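Long-range contacts in PHD-type domain-containing protein (Chaetomium thermophilum, PDB 6VHF), which binds zinc and is the RbBP5-interacting domain of Cfp1, a component of the histone H3K4 methyltransferase complex COMPASS: residues I38-E42 and K54-D60; M30-L36 and R62-V66. One frame throughout, in Å; residues are numbered along the deposited sequence.

In the fold
Both contacts are made by the long helix 4-46, whose 30-36 part meets the start of helix 64-77 and whose 38-42 part meets the zinc-bearing loop. Contact 1 falls within the span of chain that contact 2 closes, their centres about 13 Å apart. Each is partly buried, yet their chemistry differs. Contact 1, about 21 Å from the centre of the chain, is polar: one arginine bonds to loop carbonyls, and a water joins the other to an aspartate. Contact 2, about 10 Å from that centre, is mainly apolar, with M30, I34, L63 and V66 buried, L36, R62 and T65 exposed, and partly exposed L33 between them. A Y59-D64 pairing and the packing of R40 on R62 connect the two.

Contact 1 (I38-E42 and K54-D60); sequences IARRE and KDICGYD. With ZN (zinc ion), chain B.
R40 faces D60 across a single bridging water, its NE 4.1 Å from D60 OD2, too far for a salt bridge. The water accepts from R40 NE at 2.7 Å, lying in the guanidinium plane at its edge, and donates to D60 OD2 at 2.6 Å; guanidinium and carboxylate are turned 75° apart. Each group has a further partner: R40 NH2 bonds to the carbonyl of P124, and D60 OD2 forms a salt bridge with R62.

Next along the helix, R41 carries most of the contact. With CG anti to the backbone N (chi1 -180°) and the chain extended as far as NE, its guanidinium arrives edge-on at the loop's carbonyls. NE and NH2 both grip I56 O, side-on. R41 NH2 lies 2.8 Å from I56 O, in the carbonyl plane, whereas R41 NE, 3.0 Å from I56 O, sits above it. NE also donates weakly to C57 O. Arginine suits this place because it offers several N-H groups at the end of a long arm. G58 lets the arm pass, R41 CG lying 3.9 Å from G58 CA; a side chain there would clash, and the backbone angles themselves call for glycine.

C57 SG turns away to the zinc ion, 2.4 Å off. R41 thus bonds to the carbonyls of I56 and of the ligand C57 itself, beside the non-canonical single-zinc finger that C130, C135 and H138 complete.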
loop_
_atom_site.group_PDB
_atom_site.type_symbol
_atom_site.label_atom_id
_atom_site.label_comp_id
_atom_site.label_asym_id
_atom_site.label_seq_id
_atom_site.Cartn_x
_atom_site.Cartn_y
_atom_site.Cartn_z
ATOM N N ILE A 38 5.538 14.829 -3.816
ATOM C CA ILE A 38 4.793 15.989 -4.285
ATOM C C ILE A 38 5.383 17.283 -3.720
ATOM O O ILE A 38 5.614 18.237 -4.464
ATOM C CB ILE A 38 3.303 15.829 -3.945
ATOM C CG1 ILE A 38 2.668 14.819 -4.889
ATOM C CG2 ILE A 38 2.570 17.151 -4.083
ATOM C CD1 ILE A 38 1.403 14.141 -4.328
ATOM N N ALA A 39 5.669 17.322 -2.407
ATOM C CA ALA A 39 6.155 18.546 -1.763
ATOM C C ALA A 39 7.540 18.940 -2.265
ATOM O O ALA A 39 7.843 20.130 -2.392
ATOM C CB ALA A 39 6.204 18.380 -0.244
ATOM N N ARG A 40 8.412 17.954 -2.483
ATOM C CA ARG A 40 9.745 18.232 -3.001
ATOM C C ARG A 40 9.679 18.722 -4.435
ATOM O O ARG A 40 10.510 19.535 -4.855
ATOM C CB ARG A 40 10.622 16.981 -2.909
ATOM C CG ARG A 40 11.055 16.618 -1.507
ATOM C CD ARG A 40 11.982 15.392 -1.533
ATOM N NE ARG A 40 13.050 15.556 -2.511
ATOM C CZ ARG A 40 14.190 16.198 -2.257
ATOM N NH1 ARG A 40 14.409 16.702 -1.041
ATOM N NH2 ARG A 40 15.112 16.317 -3.211
ATOM N N ARG A 41 8.679 18.255 -5.182
ATOM C CA ARG A 41 8.447 18.741 -6.532
ATOM C C ARG A 41 7.988 20.190 -6.508
ATOM O O ARG A 41 8.502 21.025 -7.256
ATOM C CB ARG A 41 7.412 17.850 -7.228
ATOM C CG ARG A 41 7.117 18.292 -8.657
ATOM C CD ARG A 41 5.883 17.623 -9.265
ATOM N NE ARG A 41 5.660 18.163 -10.601
ATOM C CZ ARG A 41 4.809 19.140 -10.897
ATOM N NH1 ARG A 41 4.037 19.672 -9.954
ATOM N NH2 ARG A 41 4.719 19.582 -12.151
ATOM N N GLU A 42 7.042 20.517 -5.628
ATOM C CA GLU A 42 6.599 21.901 -5.514
ATOM C C GLU A 42 7.739 22.807 -5.058
ATOM O O GLU A 42 7.858 23.939 -5.536
ATOM C CB GLU A 42 5.400 21.992 -4.564
ATOM C CG GLU A 42 4.985 23.419 -4.204
ATOM C CD GLU A 42 4.056 23.505 -2.979
ATOM O OE1 GLU A 42 3.739 24.651 -2.551
ATOM O OE2 GLU A 42 3.671 22.438 -2.440
ATOM N N LYS A 54 6.944 24.293 -14.435
ATOM C CA LYS A 54 5.750 23.595 -13.974
ATOM C C LYS A 54 5.433 22.354 -14.801
ATOM O O LYS A 54 4.642 21.523 -14.355
ATOM C CB LYS A 54 4.533 24.539 -13.977
ATOM C CG LYS A 54 4.597 25.781 -13.038
ATOM C CD LYS A 54 5.835 26.693 -13.236
ATOM C CE LYS A 54 6.009 27.173 -14.685
ATOM N NZ LYS A 54 7.266 27.951 -14.800
ATOM N N ASP A 55 6.005 22.226 -15.998
ATOM C CA ASP A 55 5.914 21.006 -16.789
ATOM C C ASP A 55 6.790 19.892 -16.237
ATOM O O ASP A 55 6.729 18.772 -16.753
ATOM C CB ASP A 55 6.326 21.283 -18.245
ATOM C CG ASP A 55 5.570 22.438 -18.861
ATOM O OD1 ASP A 55 6.225 23.363 -19.402
ATOM O OD2 ASP A 55 4.321 22.414 -18.820
ATOM N N ILE A 56 7.631 20.186 -15.241
ATOM C CA ILE A 56 8.537 19.180 -14.691
ATOM C C ILE A 56 7.748 17.999 -14.135
ATOM O O ILE A 56 6.734 18.177 -13.446
ATOM C CB ILE A 56 9.430 19.823 -13.617
ATOM C CG1 ILE A 56 10.670 20.439 -14.256
ATOM C CG2 ILE A 56 9.796 18.819 -12.515
ATOM C CD1 ILE A 56 11.554 19.432 -14.931
ATOM N N CYS A 57 8.208 16.781 -14.444
ATOM C CA CYS A 57 7.559 15.564 -13.958
ATOM C C CYS A 57 7.628 15.477 -12.437
ATOM O O CYS A 57 6.601 15.529 -11.751
ATOM C CB CYS A 57 8.200 14.331 -14.588
ATOM S SG CYS A 57 7.538 12.751 -13.891
ATOM N N GLY A 58 8.841 15.368 -11.893
ATOM C CA GLY A 58 9.036 15.418 -10.460
ATOM C C GLY A 58 8.985 14.076 -9.752
ATOM O O GLY A 58 9.203 14.031 -8.534
ATOM N N TYR A 59 8.715 12.994 -10.480
ATOM C CA TYR A 59 8.694 11.653 -9.915
ATOM C C TYR A 59 9.998 11.348 -9.190
ATOM O O TYR A 59 11.087 11.511 -9.746
ATOM C CB TYR A 59 8.446 10.641 -11.037
ATOM C CG TYR A 59 8.257 9.213 -10.604
ATOM C CD1 TYR A 59 9.334 8.342 -10.548
ATOM C CD2 TYR A 59 7.002 8.723 -10.288
ATOM C CE1 TYR A 59 9.174 7.037 -10.178
ATOM C CE2 TYR A 59 6.829 7.406 -9.915
ATOM C CZ TYR A 59 7.922 6.564 -9.860
ATOM O OH TYR A 59 7.775 5.238 -9.481
ATOM N N ASP A 60 9.877 10.917 -7.939
ATOM C CA ASP A 60 11.010 10.511 -7.122
ATOM C C ASP A 60 11.299 9.022 -7.318
ATOM O O ASP A 60 10.379 8.198 -7.363
ATOM C CB ASP A 60 10.711 10.798 -5.650
ATOM C CG ASP A 60 11.945 10.809 -4.790
ATOM O OD1 ASP A 60 12.627 9.760 -4.705
ATOM O OD2 ASP A 60 12.223 11.868 -4.174
HETATM ZN ZN ZN B . 8.825 11.215 -15.245
HETATM O O HOH W 1 12.256 14.366 -4.849
#

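Contact 2 (M30-L36 and R62-V66); sequences MLQLIEL and RLDTV
The guanidinium of R62 is the one flat side-chain group touching across this contact, and it meets leucine methyls obliquely. L36 CD2 comes within 3.9 Å of R62 NH2, while L33 CD1 approaches from the same helix and also packs 4.1 Å from R62 CB. Arginine suits this exposed margin: its aliphatic stem lies against leucine while its charged end forms a salt bridge with D60.

L33 reaches farther into the turn. Its CG stands anti to the backbone N (chi1 176°), which directs the branched end toward the second segment; L33 CD2 comes 3.5 Å from R62 O, and L33 CG meets L63 CD2 at 3.8 Å. R62 O already accepts from T65 N and, in the carbonyl plane, from T65 OG1 at 2.9 Å. Threonine is apt here, since its hydroxyl returns to the turn while CG2 faces the sulfur of M30.

On the buried side, L63 CD2 fits between L33 and I34, 3.9 Å from I34 CG1. M30 is bent at chi2 and chi3 and lies alongside V66, the two side chains pointing opposite ways, with M30 SD 3.6 Å from V66 CG2. A flexible thioether can follow both beta-branched neighbours, whereas an alanine at M30 would probably open a gap beside V66 and leave T65 CG2 without its sulfur neighbour.

The contact therefore seats the start of helix 64-77 on helix 4-46. Helix 141-177 packs against the buried side, its L145 and T146 touching I34 and its W141 touching L63, so three helices converge next to the zinc-bearing loop.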
loop_
_atom_site.group_PDB
_atom_site.type_symbol
_atom_site.label_atom_id
_atom_site.label_comp_id
_atom_site.label_asym_id
_atom_site.label_seq_id
_atom_site.Cartn_x
_atom_site.Cartn_y
_atom_site.Cartn_z
ATOM N N MET A 30 3.549 4.632 2.407
ATOM C CA MET A 30 3.648 4.962 0.990
ATOM C C MET A 30 2.909 6.263 0.692
ATOM O O MET A 30 3.379 7.088 -0.104
ATOM C CB MET A 30 3.117 3.812 0.136
ATOM C CG MET A 30 3.919 2.505 0.263
ATOM S SD MET A 30 5.653 2.667 -0.289
ATOM C CE MET A 30 6.538 3.111 1.211
ATOM N N LEU A 31 1.773 6.494 1.355
ATOM C CA LEU A 31 1.089 7.762 1.153
ATOM C C LEU A 31 1.947 8.930 1.627
ATOM O O LEU A 31 1.979 9.976 0.977
ATOM C CB LEU A 31 -0.273 7.767 1.834
ATOM C CG LEU A 31 -1.261 6.809 1.152
ATOM C CD1 LEU A 31 -2.518 6.552 1.997
ATOM C CD2 LEU A 31 -1.630 7.309 -0.234
ATOM N N GLN A 32 2.684 8.767 2.724
ATOM C CA GLN A 32 3.579 9.849 3.133
ATOM C C GLN A 32 4.692 10.050 2.119
ATOM O O GLN A 32 5.035 11.193 1.778
ATOM C CB GLN A 32 4.183 9.575 4.504
ATOM C CG GLN A 32 3.183 9.372 5.626
ATOM C CD GLN A 32 3.881 9.330 6.968
ATOM O OE1 GLN A 32 4.276 8.270 7.440
ATOM N NE2 GLN A 32 4.067 10.493 7.575
ATOM N N LEU A 33 5.279 8.952 1.639
ATOM C CA LEU A 33 6.314 9.049 0.615
ATOM C C LEU A 33 5.806 9.809 -0.605
ATOM O O LEU A 33 6.484 10.701 -1.125
ATOM C CB LEU A 33 6.775 7.648 0.223
ATOM C CG LEU A 33 7.791 7.532 -0.906
ATOM C CD1 LEU A 33 9.101 8.207 -0.508
ATOM C CD2 LEU A 33 8.015 6.055 -1.278
ATOM N N ILE A 34 4.602 9.471 -1.069
ATOM C CA ILE A 34 4.011 10.181 -2.198
ATOM C C ILE A 34 3.831 11.657 -1.862
ATOM O O ILE A 34 4.139 12.539 -2.674
ATOM C CB ILE A 34 2.679 9.532 -2.593
ATOM C CG1 ILE A 34 2.892 8.082 -3.036
ATOM C CG2 ILE A 34 2.022 10.313 -3.709
ATOM C CD1 ILE A 34 1.571 7.314 -3.164
ATOM N N GLU A 35 3.323 11.952 -0.662
ATOM C CA GLU A 35 3.238 13.343 -0.236
ATOM C C GLU A 35 4.615 14.006 -0.221
ATOM O O GLU A 35 4.761 15.147 -0.665
ATOM C CB GLU A 35 2.589 13.436 1.145
ATOM C CG GLU A 35 1.590 14.568 1.281
ATOM C CD GLU A 35 0.835 14.548 2.616
ATOM O OE1 GLU A 35 1.061 15.475 3.438
ATOM O OE2 GLU A 35 0.021 13.608 2.842
ATOM N N LEU A 36 5.636 13.324 0.308
ATOM C CA LEU A 36 6.965 13.931 0.323
ATOM C C LEU A 36 7.451 14.223 -1.096
ATOM O O LEU A 36 8.067 15.269 -1.349
ATOM C CB LEU A 36 7.953 13.040 1.076
ATOM C CG LEU A 36 9.448 13.319 0.879
ATOM C CD1 LEU A 36 9.820 14.712 1.363
ATOM C CD2 LEU A 36 10.298 12.283 1.578
ATOM N N ARG A 62 12.396 6.881 -5.316
ATOM C CA ARG A 62 11.931 6.050 -4.216
ATOM C C ARG A 62 10.492 5.604 -4.410
ATOM O O ARG A 62 10.076 4.627 -3.786
ATOM C CB ARG A 62 12.072 6.805 -2.897
ATOM C CG ARG A 62 13.515 7.095 -2.499
ATOM C CD ARG A 62 13.556 8.077 -1.349
ATOM N NE ARG A 62 13.083 9.403 -1.744
ATOM C CZ ARG A 62 13.173 10.473 -0.960
ATOM N NH1 ARG A 62 13.703 10.349 0.248
ATOM N NH2 ARG A 62 12.737 11.660 -1.379
ATOM N N LEU A 63 9.725 6.292 -5.264
ATOM C CA LEU A 63 8.340 5.907 -5.503
ATOM C C LEU A 63 8.219 4.547 -6.180
ATOM O O LEU A 63 7.104 4.028 -6.292
ATOM C CB LEU A 63 7.620 6.971 -6.338
ATOM C CG LEU A 63 7.447 8.336 -5.644
ATOM C CD1 LEU A 63 6.973 9.412 -6.609
ATOM C CD2 LEU A 63 6.500 8.252 -4.456
ATOM N N ASP A 64 9.330 3.954 -6.627
ATOM C CA ASP A 64 9.267 2.599 -7.150
ATOM C C ASP A 64 8.937 1.597 -6.052
ATOM O O ASP A 64 8.338 0.554 -6.337
ATOM C CB ASP A 64 10.581 2.245 -7.830
ATOM C CG ASP A 64 10.851 3.110 -9.034
ATOM O OD1 ASP A 64 9.954 3.896 -9.419
ATOM O OD2 ASP A 64 11.961 3.019 -9.584
ATOM N N THR A 65 9.312 1.904 -4.802
ATOM C CA THR A 65 8.862 1.121 -3.654
ATOM C C THR A 65 7.350 0.939 -3.661
ATOM O O THR A 65 6.844 -0.135 -3.326
ATOM C CB THR A 65 9.300 1.806 -2.362
ATOM O OG1 THR A 65 10.684 2.141 -2.461
ATOM C CG2 THR A 65 9.113 0.889 -1.177
ATOM N N VAL A 66 6.613 1.985 -4.049
ATOM C CA VAL A 66 5.158 1.890 -4.089
ATOM C C VAL A 66 4.727 0.776 -5.026
ATOM O O VAL A 66 3.752 0.066 -4.749
ATOM C CB VAL A 66 4.547 3.246 -4.491
ATOM C CG1 VAL A 66 3.059 3.111 -4.743
ATOM C CG2 VAL A 66 4.818 4.271 -3.429
#